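Local coordinates for protein putative esterase PA1618 (Pseudomonas aeruginosa, PDB 4QD8) that binds phenacyl-coenzyme A and, as a hotdog-fold member of the PaaI family, probably hydrolyses acyl-CoA thioesters such as 1,4-dihydroxy-2-naphthoyl-CoA, at residues L3-P8 with C74-Q79; L66-S71 with L133-V138; N90-L95 with S128-L133. All blocks are in the same frame, centred on the assembly; numbering follows the deposited sequence.

Interaction 1. Residues L3-P8 with C74-Q79; sequences LWRQTP and CVDTSQ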
loop_
_atom_site.group_PDB
_atom_site.type_symbol
_atom_site.label_atom_id
_atom_site.label_comp_id
_atom_site.label_asym_id
_atom_site.label_seq_id
_atom_site.Cartn_x
_atom_site.Cartn_y
_atom_site.Cartn_z
ATOM N N LEU A 3 -11.586 23.713 1.497
ATOM C CA LEU A 3 -10.889 22.728 0.686
ATOM C C LEU A 3 -11.480 22.773 -0.710
ATOM O O LEU A 3 -10.793 22.565 -1.711
ATOM C CB LEU A 3 -11.176 21.340 1.266
ATOM C CG LEU A 3 -10.111 20.270 1.440
ATOM C CD1 LEU A 3 -10.783 18.978 1.886
ATOM C CD2 LEU A 3 -9.349 20.057 0.178
ATOM N N TRP A 4 -12.781 23.028 -0.761
ATOM C CA TRP A 4 -13.568 22.729 -1.947
ATOM C C TRP A 4 -13.526 23.816 -3.002
ATOM O O TRP A 4 -13.458 25.005 -2.669
ATOM C CB TRP A 4 -15.023 22.479 -1.536
ATOM C CG TRP A 4 -15.130 21.567 -0.363
ATOM C CD1 TRP A 4 -15.610 21.867 0.879
ATOM C CD2 TRP A 4 -14.723 20.200 -0.320
ATOM N NE1 TRP A 4 -15.529 20.763 1.695
ATOM C CE2 TRP A 4 -14.984 19.726 0.979
ATOM C CE3 TRP A 4 -14.155 19.328 -1.260
ATOM C CZ2 TRP A 4 -14.710 18.410 1.362
ATOM C CZ3 TRP A 4 -13.872 18.029 -0.880
ATOM C CH2 TRP A 4 -14.159 17.579 0.420
ATOM N N ARG A 5 -13.571 23.404 -4.267
ATOM C CA ARG A 5 -13.816 24.330 -5.365
ATOM C C ARG A 5 -15.313 24.404 -5.592
ATOM O O ARG A 5 -15.923 25.465 -5.453
ATOM C CB ARG A 5 -13.129 23.871 -6.643
ATOM C CG ARG A 5 -13.225 24.863 -7.788
ATOM C CD ARG A 5 -12.433 24.355 -8.949
ATOM N NE ARG A 5 -12.178 25.364 -9.974
ATOM C CZ ARG A 5 -12.940 25.549 -11.047
ATOM N NH1 ARG A 5 -14.033 24.816 -11.229
ATOM N NH2 ARG A 5 -12.611 26.473 -11.939
ATOM N N GLN A 6 -15.906 23.266 -5.947
ATOM C CA GLN A 6 -17.357 23.158 -5.945
ATOM C C GLN A 6 -17.874 22.881 -4.537
ATOM O O GLN A 6 -17.466 21.908 -3.895
ATOM C CB GLN A 6 -17.833 22.070 -6.902
ATOM C CG GLN A 6 -19.275 21.675 -6.639
ATOM C CD GLN A 6 -20.103 21.548 -7.898
ATOM O OE1 GLN A 6 -20.838 22.473 -8.265
ATOM N NE2 GLN A 6 -20.004 20.397 -8.564
ATOM N N THR A 7 -18.768 23.738 -4.055
ATOM C CA THR A 7 -19.393 23.542 -2.751
ATOM C C THR A 7 -20.170 22.225 -2.747
ATOM O O THR A 7 -20.977 21.986 -3.635
ATOM C CB THR A 7 -20.340 24.697 -2.417
ATOM O OG1 THR A 7 -19.577 25.895 -2.245
ATOM C CG2 THR A 7 -21.093 24.419 -1.136
ATOM N N PRO A 8 -19.903 21.354 -1.762
ATOM C CA PRO A 8 -20.607 20.066 -1.790
ATOM C C PRO A 8 -22.113 20.252 -1.648
ATOM O O PRO A 8 -22.565 21.031 -0.816
ATOM C CB PRO A 8 -20.055 19.332 -0.561
ATOM C CG PRO A 8 -18.726 20.013 -0.260
ATOM C CD PRO A 8 -18.964 21.456 -0.630
ATOM N N CYS A 74 -12.823 19.269 -5.989
ATOM C CA CYS A 74 -11.622 20.084 -5.807
ATOM C C CYS A 74 -10.938 20.485 -7.110
ATOM O O CYS A 74 -10.088 21.375 -7.109
ATOM C CB CYS A 74 -10.608 19.370 -4.909
ATOM S SG CYS A 74 -11.101 19.242 -3.186
ATOM N N VAL A 75 -11.287 19.843 -8.215
ATOM C CA VAL A 75 -10.676 20.223 -9.489
ATOM C C VAL A 75 -11.563 21.111 -10.336
ATOM O O VAL A 75 -12.761 21.238 -10.091
ATOM C CB VAL A 75 -10.282 19.009 -10.357
ATOM C CG1 VAL A 75 -9.291 18.140 -9.625
ATOM C CG2 VAL A 75 -11.514 18.230 -10.780
ATOM N N ASP A 76 -10.939 21.733 -11.332
ATOM C CA ASP A 76 -11.642 22.437 -12.385
ATOM C C ASP A 76 -12.181 21.402 -13.362
ATOM O O ASP A 76 -11.458 20.904 -14.224
ATOM C CB ASP A 76 -10.669 23.378 -13.099
ATOM C CG ASP A 76 -11.313 24.143 -14.245
ATOM O OD1 ASP A 76 -12.492 23.887 -14.581
ATOM O OD2 ASP A 76 -10.616 25.000 -14.826
ATOM N N THR A 77 -13.467 21.103 -13.225
ATOM C CA THR A 77 -14.113 20.038 -13.972
ATOM C C THR A 77 -14.346 20.371 -15.442
ATOM O O THR A 77 -14.758 19.506 -16.209
ATOM C CB THR A 77 -15.444 19.669 -13.318
ATOM O OG1 THR A 77 -16.141 20.873 -12.969
ATOM C CG2 THR A 77 -15.192 18.872 -12.049
ATOM N N SER A 78 -14.078 21.614 -15.829
ATOM C CA SER A 78 -14.179 22.011 -17.232
ATOM C C SER A 78 -12.907 21.653 -17.988
ATOM O O SER A 78 -12.877 21.681 -19.215
ATOM C CB SER A 78 -14.451 23.514 -17.362
ATOM O OG SER A 78 -13.415 24.277 -16.768
ATOM N N GLN A 79 -11.855 21.309 -17.248
ATOM C CA GLN A 79 -10.586 20.968 -17.870
ATOM C C GLN A 79 -10.042 19.612 -17.450
ATOM O O GLN A 79 -9.180 19.061 -18.130
ATOM C CB GLN A 79 -9.534 22.022 -17.549
ATOM C CG GLN A 79 -9.674 23.311 -18.321
ATOM C CD GLN A 79 -8.480 24.214 -18.129
ATOM O OE1 GLN A 79 -8.570 25.240 -17.458
ATOM N NE2 GLN A 79 -7.347 23.832 -18.713
#

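Interaction 2. Residues L66-S71 with L133-V138; sequences LGSMAS and LTMAVV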
loop_
_atom_site.group_PDB
_atom_site.type_symbol
_atom_site.label_atom_id
_atom_site.label_comp_id
_atom_site.label_asym_id
_atom_site.label_seq_id
_atom_site.Cartn_x
_atom_site.Cartn_y
_atom_site.Cartn_z
ATOM N N LEU A 66 -15.895 7.892 -1.894
ATOM C CA LEU A 66 -15.818 9.100 -1.099
ATOM C C LEU A 66 -14.657 9.963 -1.562
ATOM O O LEU A 66 -14.832 11.140 -1.843
ATOM C CB LEU A 66 -15.664 8.741 0.384
ATOM C CG LEU A 66 -15.555 9.917 1.345
ATOM C CD1 LEU A 66 -16.734 10.869 1.146
ATOM C CD2 LEU A 66 -15.520 9.408 2.770
ATOM N N GLY A 67 -13.470 9.374 -1.668
ATOM C CA GLY A 67 -12.306 10.131 -2.097
ATOM C C GLY A 67 -12.380 10.619 -3.532
ATOM O O GLY A 67 -11.895 11.717 -3.834
ATOM N N SER A 68 -12.964 9.824 -4.424
ATOM C CA SER A 68 -13.085 10.248 -5.819
ATOM C C SER A 68 -14.035 11.432 -5.937
ATOM O O SER A 68 -13.788 12.367 -6.709
ATOM C CB SER A 68 -13.556 9.103 -6.708
ATOM O OG SER A 68 -12.603 8.053 -6.682
ATOM N N MET A 69 -15.114 11.399 -5.165
ATOM C CA MET A 69 -16.070 12.502 -5.169
ATOM C C MET A 69 -15.419 13.743 -4.575
ATOM O O MET A 69 -15.587 14.858 -5.087
ATOM C CB MET A 69 -17.327 12.144 -4.382
ATOM C CG MET A 69 -18.437 13.165 -4.528
ATOM S SD MET A 69 -19.087 13.142 -6.207
ATOM C CE MET A 69 -20.012 11.605 -6.182
ATOM N N ALA A 70 -14.664 13.557 -3.499
ATOM C CA ALA A 70 -13.907 14.665 -2.914
ATOM C C ALA A 70 -12.955 15.307 -3.941
ATOM O O ALA A 70 -12.870 16.532 -4.020
ATOM C CB ALA A 70 -13.155 14.208 -1.691
ATOM N N SER A 71 -12.251 14.491 -4.731
ATOM C CA SER A 71 -11.383 15.027 -5.791
ATOM C C SER A 71 -12.159 15.803 -6.836
ATOM O O SER A 71 -11.727 16.868 -7.273
ATOM C CB SER A 71 -10.584 13.917 -6.469
ATOM O OG SER A 71 -9.402 13.672 -5.750
ATOM N N LEU A 133 -5.904 6.989 -0.402
ATOM C CA LEU A 133 -6.243 6.963 -1.817
ATOM C C LEU A 133 -5.442 8.009 -2.580
ATOM O O LEU A 133 -5.387 9.168 -2.167
ATOM C CB LEU A 133 -7.731 7.280 -1.991
ATOM C CG LEU A 133 -8.253 7.372 -3.433
ATOM C CD1 LEU A 133 -8.112 6.050 -4.174
ATOM C CD2 LEU A 133 -9.735 7.820 -3.382
ATOM N N THR A 134 -4.806 7.578 -3.662
ATOM C CA THR A 134 -4.144 8.488 -4.611
ATOM C C THR A 134 -4.966 8.583 -5.896
ATOM O O THR A 134 -5.192 7.577 -6.568
ATOM C CB THR A 134 -2.751 7.986 -4.947
ATOM O OG1 THR A 134 -2.028 7.800 -3.726
ATOM C CG2 THR A 134 -1.989 8.995 -5.849
ATOM N N MET A 135 -5.411 9.799 -6.225
ATOM C CA MET A 135 -6.170 10.061 -7.446
ATOM C C MET A 135 -5.246 10.695 -8.467
ATOM O O MET A 135 -4.364 11.462 -8.107
ATOM C CB MET A 135 -7.306 11.050 -7.152
ATOM C CG MET A 135 -8.332 10.551 -6.143
ATOM S SD MET A 135 -9.272 9.146 -6.764
ATOM C CE MET A 135 -10.137 9.889 -8.156
ATOM N N ALA A 136 -5.444 10.364 -9.740
ATOM C CA ALA A 136 -4.759 11.067 -10.825
ATOM C C ALA A 136 -5.672 12.176 -11.339
ATOM O O ALA A 136 -6.876 11.991 -11.479
ATOM C CB ALA A 136 -4.418 10.121 -11.940
ATOM N N VAL A 137 -5.082 13.329 -11.623
ATOM C CA VAL A 137 -5.818 14.439 -12.227
ATOM C C VAL A 137 -5.482 14.419 -13.715
ATOM O O VAL A 137 -4.314 14.549 -14.083
ATOM C CB VAL A 137 -5.412 15.777 -11.600
ATOM C CG1 VAL A 137 -6.270 16.911 -12.174
ATOM C CG2 VAL A 137 -5.568 15.715 -10.097
ATOM N N VAL A 138 -6.500 14.226 -14.554
ATOM C CA VAL A 138 -6.309 13.963 -15.984
ATOM C C VAL A 138 -7.052 15.004 -16.827
ATOM O O VAL A 138 -8.232 15.259 -16.599
ATOM C CB VAL A 138 -6.816 12.552 -16.353
ATOM C CG1 VAL A 138 -6.450 12.204 -17.787
ATOM C CG2 VAL A 138 -6.255 11.504 -15.388
#

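Interaction 3. Residues N90-L95 with S128-L133; sequences NHLRGL and SCIARL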
loop_
_atom_site.group_PDB
_atom_site.type_symbol
_atom_site.label_atom_id
_atom_site.label_comp_id
_atom_site.label_asym_id
_atom_site.label_seq_id
_atom_site.Cartn_x
_atom_site.Cartn_y
_atom_site.Cartn_z
ATOM N N ASN A 90 -5.849 -0.664 5.601
ATOM C CA ASN A 90 -5.766 -1.664 6.679
ATOM C C ASN A 90 -7.156 -1.960 7.212
ATOM O O ASN A 90 -7.897 -1.049 7.569
ATOM C CB ASN A 90 -4.878 -1.167 7.823
ATOM C CG ASN A 90 -3.424 -1.525 7.629
ATOM O OD1 ASN A 90 -2.926 -2.522 8.180
ATOM N ND2 ASN A 90 -2.727 -0.726 6.845
ATOM N N HIS A 91 -7.503 -3.247 7.274
ATOM C CA HIS A 91 -8.730 -3.705 7.892
ATOM C C HIS A 91 -8.460 -3.952 9.381
ATOM O O HIS A 91 -7.699 -4.847 9.750
ATOM C CB HIS A 91 -9.230 -4.974 7.173
ATOM C CG HIS A 91 -9.406 -4.798 5.696
ATOM N ND1 HIS A 91 -10.231 -3.826 5.152
ATOM C CD2 HIS A 91 -8.878 -5.468 4.646
ATOM C CE1 HIS A 91 -10.192 -3.910 3.837
ATOM N NE2 HIS A 91 -9.378 -4.892 3.497
ATOM N N LEU A 92 -9.053 -3.110 10.219
ATOM C CA LEU A 92 -8.751 -3.048 11.645
ATOM C C LEU A 92 -9.685 -3.895 12.508
ATOM O O LEU A 92 -9.237 -4.603 13.412
ATOM C CB LEU A 92 -8.839 -1.608 12.131
ATOM C CG LEU A 92 -8.027 -0.601 11.319
ATOM C CD1 LEU A 92 -8.306 0.799 11.827
ATOM C CD2 LEU A 92 -6.530 -0.935 11.399
ATOM N N ARG A 93 -10.985 -3.779 12.254
ATOM C CA ARG A 93 -12.011 -4.490 13.022
ATOM C C ARG A 93 -13.093 -4.983 12.089
ATOM O O ARG A 93 -13.487 -4.284 11.155
ATOM C CB ARG A 93 -12.655 -3.558 14.053
ATOM C CG ARG A 93 -11.773 -3.254 15.261
ATOM C CD ARG A 93 -12.500 -2.394 16.273
ATOM N NE ARG A 93 -11.706 -2.188 17.484
ATOM C CZ ARG A 93 -10.767 -1.256 17.603
ATOM N NH1 ARG A 93 -10.501 -0.449 16.582
ATOM N NH2 ARG A 93 -10.088 -1.130 18.741
ATOM N N GLY A 94 -13.616 -6.174 12.358
ATOM C CA GLY A 94 -14.738 -6.666 11.581
ATOM C C GLY A 94 -16.056 -6.018 11.968
ATOM O O GLY A 94 -16.245 -5.578 13.111
ATOM N N LEU A 95 -16.974 -5.930 11.015
ATOM C CA LEU A 95 -18.322 -5.421 11.283
ATOM C C LEU A 95 -19.334 -6.410 10.730
ATOM O O LEU A 95 -19.098 -7.012 9.684
ATOM C CB LEU A 95 -18.549 -4.055 10.630
ATOM C CG LEU A 95 -17.654 -2.919 11.117
ATOM C CD1 LEU A 95 -17.845 -1.696 10.231
ATOM C CD2 LEU A 95 -17.983 -2.609 12.552
ATOM N N SER A 128 -12.552 0.876 12.149
ATOM C CA SER A 128 -12.743 -0.424 11.515
ATOM C C SER A 128 -11.849 -0.602 10.291
ATOM O O SER A 128 -11.530 -1.717 9.904
ATOM C CB SER A 128 -14.205 -0.636 11.116
ATOM O OG SER A 128 -14.645 0.348 10.184
ATOM N N CYS A 129 -11.475 0.512 9.664
ATOM C CA CYS A 129 -10.614 0.451 8.483
ATOM C C CYS A 129 -9.973 1.825 8.302
ATOM O O CYS A 129 -10.584 2.850 8.617
ATOM C CB CYS A 129 -11.448 0.057 7.249
ATOM S SG CYS A 129 -10.581 0.038 5.662
ATOM N N ILE A 130 -8.728 1.845 7.832
ATOM C CA ILE A 130 -8.125 3.107 7.432
ATOM C C ILE A 130 -7.640 2.937 6.006
ATOM O O ILE A 130 -7.021 1.926 5.679
ATOM C CB ILE A 130 -6.976 3.570 8.367
ATOM C CG1 ILE A 130 -6.319 4.841 7.806
ATOM C CG2 ILE A 130 -5.919 2.457 8.580
ATOM C CD1 ILE A 130 -5.366 5.499 8.800
ATOM N N ALA A 131 -7.937 3.907 5.144
ATOM C CA ALA A 131 -7.552 3.796 3.744
ATOM C C ALA A 131 -6.764 5.020 3.334
ATOM O O ALA A 131 -6.940 6.095 3.903
ATOM C CB ALA A 131 -8.778 3.634 2.848
ATOM N N ARG A 132 -5.890 4.852 2.350
ATOM C CA ARG A 132 -5.283 6.016 1.710
ATOM C C ARG A 132 -5.450 5.900 0.206
ATOM O O ARG A 132 -5.226 4.840 -0.401
ATOM C CB ARG A 132 -3.818 6.207 2.122
ATOM C CG ARG A 132 -3.283 7.606 1.743
ATOM C CD ARG A 132 -1.919 7.910 2.368
ATOM N NE ARG A 132 -0.868 7.125 1.744
ATOM C CZ ARG A 132 -0.305 6.047 2.277
ATOM N NH1 ARG A 132 -0.656 5.635 3.492
ATOM N NH2 ARG A 132 0.622 5.393 1.598
ATOM N N LEU A 133 -5.904 6.989 -0.402
ATOM C CA LEU A 133 -6.243 6.963 -1.817
ATOM C C LEU A 133 -5.442 8.009 -2.580
ATOM O O LEU A 133 -5.387 9.168 -2.167
ATOM C CB LEU A 133 -7.731 7.280 -1.991
ATOM C CG LEU A 133 -8.253 7.372 -3.433
ATOM C CD1 LEU A 133 -8.112 6.050 -4.174
ATOM C CD2 LEU A 133 -9.735 7.820 -3.382
#

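Interaction 1. Residues L3-P8 with C74-Q79
Arg-5 reaches across to Val-75 and Asp-76. Its CG is anti to the backbone N (chi1 -174°) and the chain stays extended to NE, with CD 3.3 Å from Val-75 O. The guanidinium lies over Asp-76, and there the flat groups stack, guanidinium and carboxylate planes only 15° apart. Asp-76 CA sits off-centre beneath one face of the guanidinium, and Arg-5 NH2 stands 3.5 Å from Asp-76 CG. The salt bridge from Arg-5 NH2 to Asp-76 OD1 is long, 3.7 Å, and no N-H points at the oxygen. Asp-76 OD1 instead accepts from Ser-78 N at 3.0 Å, an Asx turn. At the other end Cys-74 SG touches both Trp-4 CE3 (3.6 Å) and Leu-3 CD2 (3.9 Å), meeting the indole obliquely. Leu-3 CB lies over one face of that ring and Pro-8 CG over the opposite face, while NE1 is hydrogen-bonded to Asp-33 O. Backbone bonds of Arg-5 and Gln-6 with Leu-73, just before Cys-74, also fasten the arm. Between the two segments themselves there is no hydrogen bond, only sulfur-aromatic and apolar packing and a charge attraction that is probably weak, since the contact lies at the surface.

Interaction 2. Residues L66-S71 with L133-V138
Ser-71 OG, gripped by hydrogen bonds with His-114 ND1 and Trp-116 NE1 of strand 113-121, also lies against Met-135, 3.3 Å from its CG and 3.6 Å from its CB. The hydroxyl thus has its polar partners on a neighbouring strand while methylene groups crowd it from strand 127-139. Met-135 is bent at chi2 (-66°, placing SD) and chi3 (-64°, placing CE), and the bends bring SD and CE to Ser-68. Ser-68 OG touches Met-135 SD at 3.5 Å and Met-135 CE at 3.4 Å. Its own hydrogen bond goes to Glu-64 O, one turn earlier in the helix. One turn of helix therefore presents two serines to a single methionine, Ser-71 at its base and Ser-68 at its end. Two residues before Met-135, Leu-133 CD2 comes within 3.7 Å of Gly-67 CA, an approach that the absence of a side chain there allows. The segment axes pass 9.2 Å apart at -40°, the helix lying against the concave sheet that wraps it in the hotdog fold. Cys-82 and Val-87 of strand 80-91 flank the same packing. No hydrogen bond joins the two segments: the helix hydroxyls are satisfied by other groups, and what remains is a buried thioether and methyl packing, held by close fit.

Interaction 3. Residues N90-L95 with S128-L133
Asn-90 and Ile-130 form an antiparallel hydrogen-bonded pair: Asn-90 N gives to Ile-130 O at 2.8 Å, and Ile-130 N returns the bond to Asn-90 O at 3.0 Å. Their side chains share a face of the sheet, Asn-90 CB meeting Ile-130 CG2 at 3.8 Å. His-91 and Cys-129 follow as a non-hydrogen-bonded pair on the other face. There Cys-129 SG, anti to its own backbone N (chi1 176°), lies 3.9 Å from His-91 ND1 and oblique to the imidazole. Beyond this pair the ladder gives way to a turn, and Ser-128 O takes two consecutive amides from the same face of its plane: Leu-92 N at 2.9 Å, well above the plane, and Arg-93 N at 3.2 Å, with a nearly straight N-H...O angle of 169°. Leu-92 leans back over the strand, its CD1 3.8 Å from Cys-129 N, and Leu-95 CD1 reaches Ser-128 OG, also at 3.8 Å.

Behind this shell, Ser-128 and Cys-129 both face Leu-120 of strand 113-121, a classic beta bulge at the start of strand 127-139. Arg-93 NH1 bonds to Pro-127 O, tying the loop to the first residue of that strand. His-91 NE2 bonds to Glu-64 OE1 of the third subunit, and Asn-90 pairs with a strand of that chain, continuing the sheet across the interface. Ile-130 packs on Arg-132 of the second subunit. The chemistry is thus divided: backbone bonds fix the strand end and the departing loop within the chain, a single carbonyl taking two amides at the exit, while the histidine beside the cysteine commits its NE2 to another subunit.

From the N terminus, the loop 3-8, ahead of helix 10-15, meets 74-79, after helix 56-72, so interaction 1 closes a long loop around the first helices and strands. Interaction 2 opens within that loop, on the helix, and closes on the last strand; the two cross, and they touch where Trp-4 CZ3 packs on Ala-70 O at 3.6 Å and Val-75 on Val-137. Interaction 3 begins later, at the end of strand 80-91, and closes on strand 127-139 within interaction 2's span, sharing Leu-133 with it. Arm, helix and sheet are thus joined in turn, with interactions 1 and 3, centres about 28 Å apart, on opposite sides of the chain's centre.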